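Local coordinates for protein dihydrodipicolinate synthase (Rhodopseudomonas palustris, PDB 3DZ1) that probably acts as a 4-hydroxy-tetrahydrodipicolinate synthase, a pyruvate-using lyase of lysine biosynthesis built as a TIM barrel, at residues A[19-22]-A[26-29]; A[81-84]-A[90-93]; A[122-127]-A[156-161]; A[181-186]-A[194-199]; A[253-258]-A[263-268]. All coordinates share one frame; numbering follows the deposited sequence.

Interaction 1 of 5, residues A[19-22]-A[26-29]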
# COMPACT_ATOMS: atom_id res chain seq x y z
N PRO A 19 11.93 25.76 13.05
CA PRO A 19 11.36 27.10 12.93
C PRO A 19 11.72 27.80 11.62
O PRO A 19 12.89 27.90 11.27
CB PRO A 19 11.95 27.85 14.13
CG PRO A 19 12.29 26.76 15.10
CD PRO A 19 12.85 25.70 14.20
N PHE A 20 10.70 28.27 10.90
CA PHE A 20 10.90 28.98 9.64
C PHE A 20 10.20 30.33 9.68
O PHE A 20 9.24 30.54 10.42
CB PHE A 20 10.28 28.22 8.46
CG PHE A 20 10.90 26.89 8.17
CD1 PHE A 20 12.24 26.79 7.82
CD2 PHE A 20 10.13 25.74 8.21
CE1 PHE A 20 12.80 25.56 7.50
CE2 PHE A 20 10.68 24.50 7.89
CZ PHE A 20 12.02 24.41 7.54
N HIS A 21 10.70 31.26 8.87
CA HIS A 21 10.06 32.56 8.74
C HIS A 21 9.17 32.35 7.51
O HIS A 21 9.20 31.28 6.91
CB HIS A 21 11.09 33.66 8.49
CG HIS A 21 11.89 34.01 9.71
ND1 HIS A 21 11.31 34.47 10.88
CD2 HIS A 21 13.23 33.99 9.94
CE1 HIS A 21 12.25 34.71 11.77
NE2 HIS A 21 13.42 34.43 11.23
N ASP A 22 8.39 33.35 7.14
CA ASP A 22 7.49 33.21 6.00
C ASP A 22 8.18 32.96 4.65
O ASP A 22 7.63 32.26 3.79
CB ASP A 22 6.60 34.45 5.93
CG ASP A 22 5.89 34.71 7.25
OD1 ASP A 22 4.91 33.99 7.55
OD2 ASP A 22 6.32 35.63 7.98
N ILE A 26 15.36 29.44 7.66
CA ILE A 26 15.45 28.93 9.02
C ILE A 26 15.52 30.07 10.03
O ILE A 26 16.29 31.02 9.87
CB ILE A 26 16.68 28.02 9.16
CG1 ILE A 26 16.60 26.89 8.13
CG2 ILE A 26 16.77 27.47 10.57
CD1 ILE A 26 17.86 26.07 8.01
N ASP A 27 14.70 29.97 11.08
CA ASP A 27 14.65 30.99 12.13
C ASP A 27 15.48 30.51 13.32
O ASP A 27 14.96 29.83 14.20
CB ASP A 27 13.19 31.21 12.53
CG ASP A 27 13.03 32.19 13.68
OD1 ASP A 27 14.04 32.70 14.20
OD2 ASP A 27 11.87 32.45 14.07
N ASP A 28 16.76 30.88 13.35
CA ASP A 28 17.67 30.47 14.42
C ASP A 28 17.34 31.02 15.80
O ASP A 28 17.60 30.36 16.81
CB ASP A 28 19.11 30.84 14.06
CG ASP A 28 19.66 29.99 12.93
OD1 ASP A 28 19.62 28.75 13.05
OD2 ASP A 28 20.14 30.56 11.93
N VAL A 29 16.79 32.22 15.85
CA VAL A 29 16.42 32.84 17.11
C VAL A 29 15.38 31.96 17.81
O VAL A 29 15.45 31.74 19.02
CB VAL A 29 15.82 34.24 16.88
CG1 VAL A 29 15.46 34.88 18.21
CG2 VAL A 29 16.81 35.11 16.13
O HOH W 1 15.69 34.38 12.33
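His21 lies over Asp27 where the loop after barrel strand 11-15 doubles back to start helix 28-40, the first helix of the TIM barrel, with Asp27 at its N-cap. The imidazole and carboxylate are stacked, their planes 22° apart, while the two side chains cross at about a right angle. Asp27 CB makes a CH-pi contact with one face of the ring, 3.7 Å from its centroid and displaced toward the rim. Carboxylate OD2 comes 3.2 Å from His21 CE1. With CG anti to the backbone N (chi1 177°), the Asp27 carboxylate is carried against the imidazole face and caps a backbone N of the first helical turn; OD2 is also hydrogen-bonded to Ser30 OG and, weakly, to Ser276 OG.

Next to this stack the backbones meet in a single beta bridge between Phe20 and Ile26. Asp27 N gives a nearly straight hydrogen bond to Pro19 O, 2.8 Å long, arriving from above the carbonyl plane. Phe20 sets out away from 26-29, but its ring comes back alongside Ile26, with Phe20 CE1 4.1 Å from Ile26 CG1. Pro19 packs its CB against Asp27 CB and also meets Ile31 and Leu34 of the helix. At the edge of the imidazole, in its plane, a water lies 2.5 Å from His21 NE2 and donates a hydrogen bond to Asp27 OD1.

Interaction 2 of 5, residues A[81-84]-A[90-93]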
# COMPACT_ATOMS: atom_id res chain seq x y z
N VAL A 81 19.23 13.14 16.92
CA VAL A 81 19.03 13.60 15.55
C VAL A 81 18.47 12.48 14.68
O VAL A 81 19.00 11.38 14.65
CB VAL A 81 20.35 14.11 14.94
CG1 VAL A 81 20.10 14.66 13.53
CG2 VAL A 81 20.97 15.18 15.83
N GLY A 82 17.37 12.77 13.99
CA GLY A 82 16.78 11.78 13.11
C GLY A 82 17.69 11.67 11.91
O GLY A 82 18.02 12.69 11.30
N VAL A 83 18.11 10.46 11.56
CA VAL A 83 18.99 10.28 10.41
C VAL A 83 18.40 9.37 9.34
O VAL A 83 19.10 8.99 8.40
CB VAL A 83 20.38 9.72 10.83
CG1 VAL A 83 21.07 10.69 11.77
CG2 VAL A 83 20.22 8.36 11.48
N SER A 84 17.13 9.02 9.49
CA SER A 84 16.46 8.17 8.50
C SER A 84 16.69 8.80 7.13
O SER A 84 16.53 10.01 6.96
CB SER A 84 14.97 8.07 8.80
OG SER A 84 14.75 7.54 10.10
N ALA A 90 24.07 9.14 2.97
CA ALA A 90 23.52 10.35 3.57
C ALA A 90 23.33 10.14 5.07
O ALA A 90 23.59 11.03 5.87
CB ALA A 90 22.20 10.71 2.92
N MSE A 91 22.88 8.94 5.44
CA MSE A 91 22.66 8.61 6.84
C MSE A 91 23.97 8.68 7.62
O MSE A 91 24.02 9.24 8.71
CB MSE A 91 22.05 7.21 6.96
CG MSE A 91 21.76 6.80 8.40
SE MSE A 91 21.08 4.99 8.53
CE MSE A 91 19.43 5.25 7.55
N ARG A 92 25.02 8.09 7.06
CA ARG A 92 26.32 8.10 7.74
C ARG A 92 26.84 9.52 7.92
O ARG A 92 27.34 9.87 8.99
CB ARG A 92 27.35 7.28 6.96
CG ARG A 92 28.71 7.24 7.64
CD ARG A 92 29.73 6.46 6.82
NE ARG A 92 31.08 6.56 7.38
CZ ARG A 92 31.46 5.99 8.52
NH1 ARG A 92 30.61 5.26 9.23
NH2 ARG A 92 32.71 6.15 8.95
N ARG A 93 26.73 10.33 6.88
CA ARG A 93 27.20 11.70 6.94
C ARG A 93 26.53 12.47 8.08
O ARG A 93 27.21 13.03 8.94
CB ARG A 93 26.95 12.41 5.61
CG ARG A 93 27.32 13.89 5.60
CD ARG A 93 27.01 14.52 4.26
NE ARG A 93 27.88 14.03 3.19
CZ ARG A 93 29.15 14.39 3.03
NH1 ARG A 93 29.71 15.25 3.88
NH2 ARG A 93 29.87 13.89 2.03
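Met91, a selenomethionine in helix 88-101, lays its side chain across Val83, just past the carboxyl end of strand 78-82. The CA atoms of Met91 and Val83 are 5.4 Å apart. Met91 CG stands anti to the backbone N (chi1 -179°), and the chain runs straight out to SE before bending at the last torsion. The methylene CG does most of the touching: Met91 CG lies 3.8 Å from Val83 CG2 and 3.4 Å from the carbonyl oxygen Val83 O. The two side chains cross at about a right angle, with the branched end of the valine against the shaft of the longer residue. The bend at chi3 (-64°) turns Met91 CE back over the same carbonyl, 3.8 Å from Val83 O, and brings it 4.3 Å from Ser84 CA.

No hydrogen bond joins the segments. The contact belongs to the beta-alpha-beta unit of strand 78-82, helix 88-101 and strand 105-108, a repeating element of the TIM barrel, and packs the start of the helix on the strand's exit. Val83 also touches Leu94 and Ala95 one turn further along the helix, and both Val83 and Met91 reach Ile108 of the next strand. Ser84 CB points away from the helix, and OG is hydrogen-bonded to Ala109 N. Past Met91, Arg92 NH1 bonds Ala130 O of helix 117-131, and Arg93 makes a long, weak ion pair with Asp59 of the second subunit.

Interaction 3 of 5, residues A[122-127]-A[156-161]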
# COMPACT_ATOMS: atom_id res chain seq x y z
N THR A 122 17.58 -7.31 8.57
CA THR A 122 18.71 -7.08 7.69
C THR A 122 18.96 -5.59 7.49
O THR A 122 20.10 -5.13 7.54
CB THR A 122 18.51 -7.74 6.32
OG1 THR A 122 18.64 -9.16 6.46
CG2 THR A 122 19.55 -7.24 5.31
N TYR A 123 17.89 -4.83 7.27
CA TYR A 123 18.03 -3.40 7.06
C TYR A 123 18.77 -2.72 8.20
O TYR A 123 19.71 -1.95 7.98
CB TYR A 123 16.67 -2.72 6.90
CG TYR A 123 16.81 -1.23 6.76
CD1 TYR A 123 17.23 -0.67 5.55
CD2 TYR A 123 16.62 -0.38 7.85
CE1 TYR A 123 17.47 0.70 5.44
CE2 TYR A 123 16.86 0.99 7.75
CZ TYR A 123 17.29 1.52 6.54
OH TYR A 123 17.55 2.87 6.43
N PHE A 124 18.35 -3.00 9.42
CA PHE A 124 18.98 -2.38 10.57
C PHE A 124 20.42 -2.80 10.80
O PHE A 124 21.21 -2.01 11.32
CB PHE A 124 18.10 -2.56 11.80
CG PHE A 124 16.89 -1.68 11.78
CD1 PHE A 124 17.03 -0.29 11.87
CD2 PHE A 124 15.62 -2.20 11.56
CE1 PHE A 124 15.93 0.55 11.74
CE2 PHE A 124 14.52 -1.37 11.43
CZ PHE A 124 14.67 0.01 11.52
N ARG A 125 20.78 -4.01 10.39
CA ARG A 125 22.17 -4.44 10.53
C ARG A 125 22.99 -3.62 9.53
O ARG A 125 24.13 -3.25 9.80
CB ARG A 125 22.32 -5.94 10.24
CG ARG A 125 21.67 -6.84 11.27
CD ARG A 125 22.29 -8.23 11.27
NE ARG A 125 22.23 -8.89 9.96
CZ ARG A 125 21.16 -9.51 9.48
NH1 ARG A 125 20.04 -9.59 10.19
NH2 ARG A 125 21.21 -10.07 8.28
N GLN A 126 22.40 -3.34 8.37
CA GLN A 126 23.10 -2.56 7.36
C GLN A 126 23.15 -1.10 7.81
O GLN A 126 24.14 -0.40 7.57
CB GLN A 126 22.38 -2.64 6.01
CG GLN A 126 22.22 -4.05 5.47
CD GLN A 126 21.46 -4.08 4.17
OE1 GLN A 126 20.46 -3.39 4.01
NE2 GLN A 126 21.93 -4.89 3.23
N ALA A 127 22.08 -0.66 8.46
CA ALA A 127 21.99 0.71 8.95
C ALA A 127 23.04 0.99 10.02
O ALA A 127 23.70 2.03 9.98
CB ALA A 127 20.59 0.97 9.51
N ARG A 156 13.07 -7.20 19.51
CA ARG A 156 14.08 -7.81 20.38
C ARG A 156 15.32 -8.22 19.59
O ARG A 156 16.45 -8.00 20.04
CB ARG A 156 13.50 -9.03 21.10
CG ARG A 156 14.53 -9.80 21.92
CD ARG A 156 13.90 -10.95 22.69
NE ARG A 156 13.31 -11.94 21.79
CZ ARG A 156 12.60 -12.99 22.20
NH1 ARG A 156 12.39 -13.19 23.49
NH2 ARG A 156 12.10 -13.83 21.31
N GLN A 157 15.10 -8.82 18.43
CA GLN A 157 16.20 -9.25 17.57
C GLN A 157 17.03 -8.06 17.09
O GLN A 157 18.26 -8.10 17.12
CB GLN A 157 15.66 -10.03 16.38
CG GLN A 157 16.71 -10.44 15.36
CD GLN A 157 16.24 -11.60 14.50
OE1 GLN A 157 15.07 -11.68 14.13
NE2 GLN A 157 17.16 -12.50 14.16
N ILE A 158 16.35 -7.01 16.64
CA ILE A 158 17.03 -5.81 16.16
C ILE A 158 17.94 -5.25 17.25
O ILE A 158 19.10 -4.90 16.99
CB ILE A 158 16.02 -4.70 15.78
CG1 ILE A 158 15.19 -5.15 14.57
CG2 ILE A 158 16.75 -3.40 15.49
CD1 ILE A 158 14.04 -4.22 14.25
N VAL A 159 17.41 -5.17 18.46
CA VAL A 159 18.18 -4.64 19.59
C VAL A 159 19.36 -5.53 19.96
O VAL A 159 20.49 -5.06 20.08
CB VAL A 159 17.28 -4.47 20.83
CG1 VAL A 159 18.12 -4.07 22.03
CG2 VAL A 159 16.21 -3.41 20.56
N MSE A 160 19.10 -6.82 20.13
CA MSE A 160 20.16 -7.75 20.50
C MSE A 160 21.20 -7.98 19.40
O MSE A 160 22.33 -8.38 19.68
CB MSE A 160 19.55 -9.09 20.95
CG MSE A 160 18.66 -8.97 22.18
SE MSE A 160 19.52 -8.16 23.73
CE MSE A 160 20.30 -9.76 24.50
N ASP A 161 20.81 -7.73 18.15
CA ASP A 161 21.73 -7.87 17.02
C ASP A 161 22.67 -6.66 16.98
O ASP A 161 23.75 -6.72 16.39
CB ASP A 161 20.97 -7.92 15.69
CG ASP A 161 20.50 -9.31 15.31
OD1 ASP A 161 20.76 -10.28 16.06
OD2 ASP A 161 19.87 -9.44 14.25
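Phe124 and Ile158 mark the closest approach of two helical segments, with CA atoms 6.8 Å apart; Arg125 CA, of the next residue, is 7.4 Å from Asp161 CA, about a turn beyond Ile158. No hydrogen bond crosses between them. On the buried side, the Phe124 ring and the isoleucine cross at a slant: Ile158 CD1 lies 3.7 Å from Phe124 CD2, and its branch methyl CG2 is 4.0 Å from Phe124 CB. With CG1 anti to the carbonyl carbon (chi1 -66°), Ile158 sends one methyl to the ring and the other to its stem. Cut back to an alanine, this position would lose both methyls and is likely to leave a gap beside the Phe124 ring. Toward the surface, the opposite charges of Arg125 and Asp161 probably attract only weakly: Asp161 OD2 is 4.1 Å from Arg125 NH1, beyond a salt bridge, with guanidinium and carboxylate planes 78° apart.

The contact joins neighbouring outer helices of the TIM barrel, 117-131 and 152-161, over strand 137-141. Phe124 and Ile158 both rest on Trp137 and Leu139 of that strand, while Ile158 also touches Ile120 of the facing helix.

Interaction 4 of 5, residues A[181-186]-A[194-199]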
# COMPACT_ATOMS: atom_id res chain seq x y z
N THR A 181 4.81 -6.88 26.56
CA THR A 181 5.56 -8.02 26.03
C THR A 181 7.07 -7.76 26.09
O THR A 181 7.84 -8.63 26.53
CB THR A 181 5.16 -8.32 24.57
OG1 THR A 181 3.78 -8.71 24.54
CG2 THR A 181 6.00 -9.46 24.00
N LEU A 182 7.50 -6.58 25.65
CA LEU A 182 8.91 -6.22 25.68
C LEU A 182 9.46 -6.20 27.11
O LEU A 182 10.56 -6.68 27.37
CB LEU A 182 9.14 -4.86 25.01
CG LEU A 182 8.92 -4.83 23.49
CD1 LEU A 182 9.01 -3.41 22.98
CD2 LEU A 182 9.97 -5.71 22.80
N ARG A 183 8.69 -5.66 28.05
CA ARG A 183 9.15 -5.63 29.44
C ARG A 183 9.27 -7.07 29.94
O ARG A 183 10.13 -7.38 30.78
CB ARG A 183 8.18 -4.84 30.32
CG ARG A 183 8.21 -3.33 30.05
CD ARG A 183 9.64 -2.77 30.15
NE ARG A 183 9.67 -1.31 30.02
CZ ARG A 183 10.74 -0.61 29.65
NH1 ARG A 183 11.87 -1.23 29.37
NH2 ARG A 183 10.67 0.71 29.55
N GLY A 184 8.41 -7.94 29.42
CA GLY A 184 8.44 -9.34 29.80
C GLY A 184 9.71 -10.02 29.33
O GLY A 184 10.27 -10.88 30.03
N PHE A 185 10.17 -9.65 28.13
CA PHE A 185 11.40 -10.23 27.58
C PHE A 185 12.57 -9.84 28.47
O PHE A 185 13.50 -10.63 28.66
CB PHE A 185 11.67 -9.73 26.16
CG PHE A 185 10.70 -10.24 25.13
CD1 PHE A 185 9.99 -11.43 25.33
CD2 PHE A 185 10.52 -9.56 23.93
CE1 PHE A 185 9.13 -11.92 24.36
CE2 PHE A 185 9.65 -10.05 22.95
CZ PHE A 185 8.96 -11.23 23.17
N GLN A 186 12.54 -8.62 29.00
CA GLN A 186 13.60 -8.16 29.87
C GLN A 186 13.56 -8.94 31.18
O GLN A 186 14.61 -9.30 31.74
CB GLN A 186 13.46 -6.66 30.14
CG GLN A 186 13.62 -5.82 28.88
CD GLN A 186 13.51 -4.33 29.16
OE1 GLN A 186 12.56 -3.87 29.79
NE2 GLN A 186 14.49 -3.57 28.67
N LEU A 194 16.62 -1.41 27.79
CA LEU A 194 16.14 -0.66 26.63
C LEU A 194 15.17 0.42 27.06
O LEU A 194 14.19 0.15 27.75
CB LEU A 194 15.43 -1.61 25.66
CG LEU A 194 14.83 -0.99 24.38
CD1 LEU A 194 15.95 -0.58 23.44
CD2 LEU A 194 13.92 -2.00 23.70
N SER A 195 15.44 1.66 26.65
CA SER A 195 14.56 2.76 27.00
C SER A 195 13.37 2.73 26.04
O SER A 195 13.53 2.45 24.85
CB SER A 195 15.29 4.10 26.87
OG SER A 195 14.42 5.20 27.10
N ILE A 196 12.19 2.98 26.58
CA ILE A 196 11.00 3.02 25.75
C ILE A 196 10.29 4.35 25.96
O ILE A 196 9.73 4.61 27.02
CB ILE A 196 10.02 1.86 26.08
CG1 ILE A 196 10.69 0.51 25.79
CG2 ILE A 196 8.74 2.00 25.25
CD1 ILE A 196 9.78 -0.71 26.05
N LEU A 197 10.35 5.21 24.95
CA LEU A 197 9.69 6.50 25.00
C LEU A 197 8.57 6.41 23.98
O LEU A 197 8.79 5.94 22.86
CB LEU A 197 10.65 7.64 24.66
CG LEU A 197 11.83 7.84 25.61
CD1 LEU A 197 12.48 9.17 25.30
CD2 LEU A 197 11.35 7.82 27.07
N CYS A 198 7.39 6.87 24.35
CA CYS A 198 6.24 6.76 23.48
C CYS A 198 5.87 7.97 22.65
O CYS A 198 6.09 9.12 23.04
CB CYS A 198 5.04 6.31 24.31
SG CYS A 198 5.38 4.76 25.17
N GLY A 199 5.30 7.68 21.48
CA GLY A 199 4.89 8.72 20.57
C GLY A 199 3.45 8.62 20.12
O GLY A 199 2.54 8.55 20.94
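A buried, mixed polar and apolar contact pins helix 176-188 to strand 195-198 in a beta-alpha-beta unit of the TIM barrel, with Arg183 reaching across to the main chain of Leu194 and the side chain of Ile196. The arginine chain bends at chi2 (-54°), which helps swing its guanidinium over to the strand. Ile196 comes from the opposite direction and sets CD1 over the centre of one guanidinium face, 3.7 Å from Arg183 CZ. Alongside, Leu182 CD1 meets Ile196 CD1 at 4.2 Å, and Leu182 also rests on Leu168 of the preceding strand.

The terminal nitrogen NH2 forms a salt bridge with Asp214 and a hydrogen bond to Gly212 O. Asp214 OD2, the oxygen of that salt bridge, also accepts from Ile196 N and so ties strand and arginine together. Gln186 crosses Leu194 at about a right angle, its NE2 bonded to Arg192 O and 3.7 Å from Leu194 CB. Both acceptors of the other nitrogen lie near the guanidinium plane, which helps fix its rotation: Arg183 NH1 donates to Gln186 OE1 at 2.8 Å and to Leu194 O at 3.1 Å, the latter nearly in line with the C=O bond.

Interaction 5 of 5, residues A[253-258]-A[263-268]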
# COMPACT_ATOMS: atom_id res chain seq x y z
N ARG A 253 -5.66 15.08 20.64
CA ARG A 253 -6.26 14.41 19.49
C ARG A 253 -6.45 15.34 18.30
O ARG A 253 -6.38 14.90 17.16
CB ARG A 253 -7.58 13.72 19.87
CG ARG A 253 -8.68 14.64 20.32
CD ARG A 253 -9.48 15.20 19.15
NE ARG A 253 -10.13 16.43 19.59
CZ ARG A 253 -11.42 16.70 19.48
NH1 ARG A 253 -12.25 15.82 18.93
NH2 ARG A 253 -11.89 17.85 19.94
N TYR A 254 -6.69 16.62 18.55
CA TYR A 254 -6.87 17.56 17.44
C TYR A 254 -5.55 17.71 16.69
O TYR A 254 -5.53 17.75 15.46
CB TYR A 254 -7.32 18.94 17.95
CG TYR A 254 -7.92 19.81 16.86
CD1 TYR A 254 -9.29 19.84 16.63
CD2 TYR A 254 -7.10 20.57 16.01
CE1 TYR A 254 -9.84 20.60 15.59
CE2 TYR A 254 -7.63 21.32 14.97
CZ TYR A 254 -9.00 21.34 14.77
OH TYR A 254 -9.53 22.07 13.73
N GLU A 255 -4.45 17.78 17.43
CA GLU A 255 -3.12 17.92 16.84
C GLU A 255 -2.67 16.61 16.18
O GLU A 255 -1.81 16.61 15.31
CB GLU A 255 -2.10 18.31 17.92
CG GLU A 255 -0.75 18.74 17.37
CD GLU A 255 0.32 18.85 18.44
OE1 GLU A 255 0.13 19.63 19.39
OE2 GLU A 255 1.35 18.15 18.33
N HIS A 256 -3.27 15.51 16.63
CA HIS A 256 -2.95 14.18 16.11
C HIS A 256 -3.66 13.91 14.79
O HIS A 256 -4.32 12.88 14.63
CB HIS A 256 -3.35 13.12 17.15
CG HIS A 256 -2.98 11.72 16.77
ND1 HIS A 256 -1.67 11.32 16.59
CD2 HIS A 256 -3.74 10.62 16.55
CE1 HIS A 256 -1.65 10.04 16.27
NE2 HIS A 256 -2.89 9.59 16.24
N GLN A 257 -3.55 14.84 13.85
CA GLN A 257 -4.16 14.68 12.54
C GLN A 257 -3.05 14.81 11.51
O GLN A 257 -2.26 15.75 11.57
CB GLN A 257 -5.22 15.75 12.29
CG GLN A 257 -6.53 15.52 13.00
CD GLN A 257 -7.54 16.62 12.70
OE1 GLN A 257 -7.40 17.75 13.17
NE2 GLN A 257 -8.55 16.30 11.90
N GLN A 258 -2.98 13.88 10.57
CA GLN A 258 -1.94 13.92 9.54
C GLN A 258 -2.02 15.21 8.73
O GLN A 258 -3.09 15.60 8.28
CB GLN A 258 -2.08 12.71 8.62
CG GLN A 258 -1.74 11.39 9.30
CD GLN A 258 -0.30 11.34 9.78
OE1 GLN A 258 0.64 11.47 8.99
NE2 GLN A 258 -0.12 11.17 11.09
N SER A 263 0.60 22.09 11.43
CA SER A 263 -0.00 23.42 11.40
C SER A 263 -0.53 23.78 12.78
O SER A 263 -0.44 24.93 13.20
CB SER A 263 -1.15 23.47 10.39
OG SER A 263 -0.65 23.28 9.07
N VAL A 264 -1.09 22.79 13.48
CA VAL A 264 -1.62 23.04 14.81
C VAL A 264 -0.48 23.34 15.78
O VAL A 264 -0.54 24.30 16.54
CB VAL A 264 -2.43 21.83 15.33
CG1 VAL A 264 -2.84 22.06 16.78
CG2 VAL A 264 -3.67 21.63 14.47
N ARG A 265 0.57 22.51 15.72
CA ARG A 265 1.74 22.68 16.59
C ARG A 265 2.38 24.05 16.43
O ARG A 265 2.60 24.76 17.41
CB ARG A 265 2.82 21.65 16.26
CG ARG A 265 2.51 20.22 16.62
CD ARG A 265 3.65 19.31 16.17
NE ARG A 265 3.39 17.91 16.45
CZ ARG A 265 2.40 17.21 15.92
NH1 ARG A 265 1.56 17.78 15.07
NH2 ARG A 265 2.25 15.93 16.23
N LYS A 266 2.72 24.40 15.20
CA LYS A 266 3.37 25.67 14.94
C LYS A 266 2.49 26.87 15.28
O LYS A 266 2.99 27.90 15.73
CB LYS A 266 3.85 25.73 13.49
CG LYS A 266 5.10 24.88 13.26
CD LYS A 266 5.75 25.18 11.91
CE LYS A 266 7.18 24.67 11.88
NZ LYS A 266 7.89 25.06 10.63
N TYR A 267 1.19 26.73 15.06
CA TYR A 267 0.25 27.81 15.38
C TYR A 267 0.29 28.07 16.89
O TYR A 267 0.39 29.22 17.33
CB TYR A 267 -1.17 27.42 14.96
CG TYR A 267 -2.24 28.35 15.46
CD1 TYR A 267 -2.34 29.66 14.99
CD2 TYR A 267 -3.15 27.94 16.44
CE1 TYR A 267 -3.32 30.53 15.47
CE2 TYR A 267 -4.13 28.80 16.93
CZ TYR A 267 -4.21 30.09 16.44
OH TYR A 267 -5.17 30.95 16.93
N VAL A 268 0.21 27.01 17.68
CA VAL A 268 0.22 27.15 19.14
C VAL A 268 1.57 27.61 19.69
O VAL A 268 1.63 28.48 20.56
CB VAL A 268 -0.19 25.83 19.83
CG1 VAL A 268 -0.11 25.99 21.34
CG2 VAL A 268 -1.61 25.45 19.42
O HOH W 2 0.87 12.85 15.95
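A tight turn between two consecutive helices in the carboxyl-terminal helical region that follows the TIM barrel brings the end of helix 238-255 against helix 260-271, with Glu255 and Arg265 meeting across it. The backbones are nearest at Glu255 and Val264, whose CA atoms are 5.7 Å apart. Glu255 is extended, CG anti to the backbone N (chi1 -169°), and its carboxylate lies over the guanidinium face instead of meeting its edge. The planes are 62° apart, with Glu255 CD 3.6 Å above that of Arg265. This is a salt bridge by charge alone, since no N-H points at the oxygen; the exact place of OE2 is doubtful. Glu255 OE1 accepts a hydrogen bond from Cys221 N. A water in the guanidinium plane lies 3.0 Å from His256 ND1 and accepts a weak bond from Arg265 NH2. A leucine in place of Arg265 would probably leave the buried Glu255 carboxylate without its opposite charge and break the water link to His256.

The apolar half of the contact is Val264. Its CG1 packs 4.0 Å from Glu255 CG, while Val264 CG2 sits in the plane of the Tyr254 ring at its edge, 3.9 Å from Tyr254 CD2. His256, the centre of an inverse gamma turn, takes the chain out of helix 238-255. Helix 289-301 covers Tyr254 through Ala291, Val295 and Leu298, and its Glu294 bonds Tyr254 OH; Phe207 of the third subunit meets the tyrosine ring edge-to-face, placing the end of helix 238-255 at a subunit interface.

Overall arrangement
The five contacts follow one another along the chain. Interactions 2, 3 and 4 form a continuous run round the barrel wall: Met91 CE reaches 3.2 Å from Tyr123 OH between interactions 2 and 3, and Arg156 makes a cation-pi contact with Phe185 between 3 and 4. Interactions 2 and 4 reach the same barrel sheet, with centres 24 Å apart. Interactions 1 and 5 touch where Phe20 CD2 packs 3.4 Å from Lys266 NZ, while interaction 3 lies across the chain's centre from both. The side chain of Met217, predicted to bind pyruvate, is about 9 Å from that of Ile196 (interaction 4) and about 11 Å from those of Ser84 (interaction 2) and Arg265 (interaction 5).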